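Local coordinates for protein putative phosphatase (Clostridium difficile, PDB 3SD7) that is a putative phosphatase of the haloacid dehalogenase-like hydrolase family, and probably hydrolyses phosphate esters, at residues Q52-S57 and D77-Y82. Residues are numbered along the deposited sequence; the frame is centred on the assembly and turned at random.
Sequences QYSLNS and DTFKEY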
loop_
_atom_site.group_PDB
_atom_site.type_symbol
_atom_site.label_atom_id
_atom_site.label_comp_id
_atom_site.label_asym_id
_atom_site.label_seq_id
_atom_site.Cartn_x
_atom_site.Cartn_y
_atom_site.Cartn_z
ATOM N N GLN A 52 12.283 8.064 13.322
ATOM C CA GLN A 52 13.526 8.681 13.779
ATOM C C GLN A 52 13.245 9.944 14.594
ATOM O O GLN A 52 13.833 10.166 15.667
ATOM C CB GLN A 52 14.415 9.035 12.580
ATOM C CG GLN A 52 15.835 9.523 12.940
ATOM C CD GLN A 52 16.630 9.939 11.715
ATOM O OE1 GLN A 52 16.177 10.760 10.924
ATOM N NE2 GLN A 52 17.816 9.381 11.558
ATOM N N TYR A 53 12.349 10.774 14.072
ATOM C CA TYR A 53 11.951 12.005 14.741
ATOM C C TYR A 53 11.332 11.714 16.109
ATOM O O TYR A 53 11.612 12.424 17.092
ATOM C CB TYR A 53 10.959 12.778 13.856
ATOM C CG TYR A 53 10.354 13.998 14.509
ATOM C CD1 TYR A 53 11.054 15.201 14.565
ATOM C CD2 TYR A 53 9.067 13.959 15.049
ATOM C CE1 TYR A 53 10.499 16.327 15.151
ATOM C CE2 TYR A 53 8.497 15.092 15.638
ATOM C CZ TYR A 53 9.221 16.265 15.685
ATOM O OH TYR A 53 8.671 17.387 16.266
ATOM N N SER A 54 10.503 10.672 16.177
ATOM C CA SER A 54 9.861 10.298 17.424
ATOM C C SER A 54 10.930 9.828 18.401
ATOM O O SER A 54 11.049 10.376 19.503
ATOM C CB SER A 54 8.795 9.232 17.209
ATOM O OG SER A 54 8.153 8.926 18.433
ATOM N N LEU A 55 11.735 8.842 17.992
ATOM C CA LEU A 55 12.833 8.346 18.853
ATOM C C LEU A 55 13.698 9.497 19.366
ATOM O O LEU A 55 14.080 9.530 20.551
ATOM C CB LEU A 55 13.694 7.325 18.100
ATOM C CG LEU A 55 12.993 5.996 17.806
ATOM C CD1 LEU A 55 13.839 5.117 16.889
ATOM C CD2 LEU A 55 12.663 5.264 19.103
ATOM N N ASN A 56 14.018 10.437 18.477
ATOM C CA ASN A 56 14.791 11.623 18.867
ATOM C C ASN A 56 14.138 12.405 19.993
ATOM O O ASN A 56 14.835 12.892 20.890
ATOM C CB ASN A 56 15.043 12.546 17.666
ATOM C CG ASN A 56 16.433 12.373 17.081
ATOM O OD1 ASN A 56 17.433 12.726 17.732
ATOM N ND2 ASN A 56 16.510 11.906 15.837
ATOM N N SER A 57 12.807 12.511 19.965
ATOM C CA SER A 57 12.085 13.259 20.994
ATOM C C SER A 57 12.359 12.685 22.388
ATOM O O SER A 57 12.210 13.391 23.385
ATOM C CB SER A 57 10.576 13.282 20.724
ATOM O OG SER A 57 9.962 12.073 21.119
ATOM N N ASP A 77 3.927 -2.136 18.341
ATOM C CA ASP A 77 4.893 -3.244 18.411
ATOM C C ASP A 77 6.318 -2.693 18.402
ATOM O O ASP A 77 7.163 -3.118 19.187
ATOM C CB ASP A 77 4.717 -4.223 17.242
ATOM C CG ASP A 77 3.496 -5.111 17.391
ATOM O OD1 ASP A 77 2.839 -5.058 18.461
ATOM O OD2 ASP A 77 3.214 -5.881 16.442
ATOM N N THR A 78 6.575 -1.736 17.518
ATOM C CA THR A 78 7.899 -1.152 17.418
ATOM C C THR A 78 8.318 -0.485 18.720
ATOM O O THR A 78 9.353 -0.826 19.283
ATOM C CB THR A 78 7.982 -0.157 16.267
ATOM O OG1 THR A 78 7.758 -0.854 15.038
ATOM C CG2 THR A 78 9.360 0.511 16.221
ATOM N N PHE A 79 7.510 0.453 19.211
ATOM C CA PHE A 79 7.869 1.142 20.449
ATOM C C PHE A 79 7.795 0.258 21.692
ATOM O O PHE A 79 8.644 0.366 22.574
ATOM C CB PHE A 79 7.030 2.405 20.624
ATOM C CG PHE A 79 7.248 3.413 19.544
ATOM C CD1 PHE A 79 8.512 3.962 19.337
ATOM C CD2 PHE A 79 6.202 3.835 18.749
ATOM C CE1 PHE A 79 8.729 4.899 18.332
ATOM C CE2 PHE A 79 6.414 4.774 17.749
ATOM C CZ PHE A 79 7.682 5.307 17.547
ATOM N N LYS A 80 6.818 -0.643 21.741
ATOM C CA LYS A 80 6.624 -1.502 22.917
ATOM C C LYS A 80 7.529 -2.751 22.888
ATOM O O LYS A 80 8.239 -3.015 23.856
ATOM C CB LYS A 80 5.128 -1.863 23.044
ATOM C CG LYS A 80 4.652 -2.433 24.369
ATOM C CD LYS A 80 4.973 -3.910 24.535
ATOM C CE LYS A 80 4.313 -4.470 25.787
ATOM N NZ LYS A 80 4.622 -5.916 25.958
ATOM N N GLU A 81 7.538 -3.498 21.783
ATOM C CA GLU A 81 8.350 -4.722 21.720
ATOM C C GLU A 81 9.841 -4.502 21.430
ATOM O O GLU A 81 10.680 -5.256 21.927
ATOM C CB GLU A 81 7.782 -5.735 20.718
ATOM C CG GLU A 81 6.326 -6.135 20.958
ATOM C CD GLU A 81 5.936 -7.446 20.243
ATOM O OE1 GLU A 81 4.941 -7.432 19.497
ATOM O OE2 GLU A 81 6.623 -8.488 20.422
ATOM N N TYR A 82 10.178 -3.501 20.621
ATOM C CA TYR A 82 11.577 -3.258 20.279
ATOM C C TYR A 82 12.218 -2.260 21.228
ATOM O O TYR A 82 13.275 -2.529 21.790
ATOM C CB TYR A 82 11.719 -2.757 18.843
ATOM C CG TYR A 82 13.142 -2.783 18.339
ATOM C CD1 TYR A 82 13.611 -3.858 17.582
ATOM C CD2 TYR A 82 14.028 -1.754 18.637
ATOM C CE1 TYR A 82 14.921 -3.900 17.123
ATOM C CE2 TYR A 82 15.345 -1.785 18.192
ATOM C CZ TYR A 82 15.788 -2.865 17.437
ATOM O OH TYR A 82 17.082 -2.887 16.985
#
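Phe79 and Leu55 both carry CG anti to their own carbonyl carbon, with chi1 -62° and -69°. From these positions the phenyl ring and the CD2 methyl converge between helices 44-57 and 75-82. Ser54 meets the far end of the same ring. Leu55 CD2 lies 4.0 Å from Phe79 CE1, at the ring edge and near its plane. Ser54 OG comes in obliquely, 3.8 Å from Phe79 CZ, and Ser54 CB follows at 4.1 Å from the same CZ. All three residues are buried. The backbones stay well apart, with 8.9 Å between the CA atoms of Leu55 and Phe79, and the ring of Phe79 and the CD2 methyl of Leu55 meet between them.

The Ser54 hydroxyl is hydrogen-bonded to the carbonyl oxygen of Ala93, on helix 87-105. The Phe79 side chain also touches Ala93, which brings the third helix up to the contact. One turn on, Ser57 OG gives a 2.6 Å hydrogen bond to Ser54 O. It lies in the carbonyl plane, on a lone pair.

These helices lie in what is probably the helical cap, between the first and second strands in chain order of the parallel core sheet. The core holds the sodium ion at Asp37 and Asp192. A cap inserted after the first core strand is a familiar feature of this family. Between the two segments the contact is small, burying 104 Å² in total. The Ser54 hydroxyl is satisfied by Ala93 O, so the attraction between these two segments probably rests on apolar and van der Waals contact around the Phe79 ring.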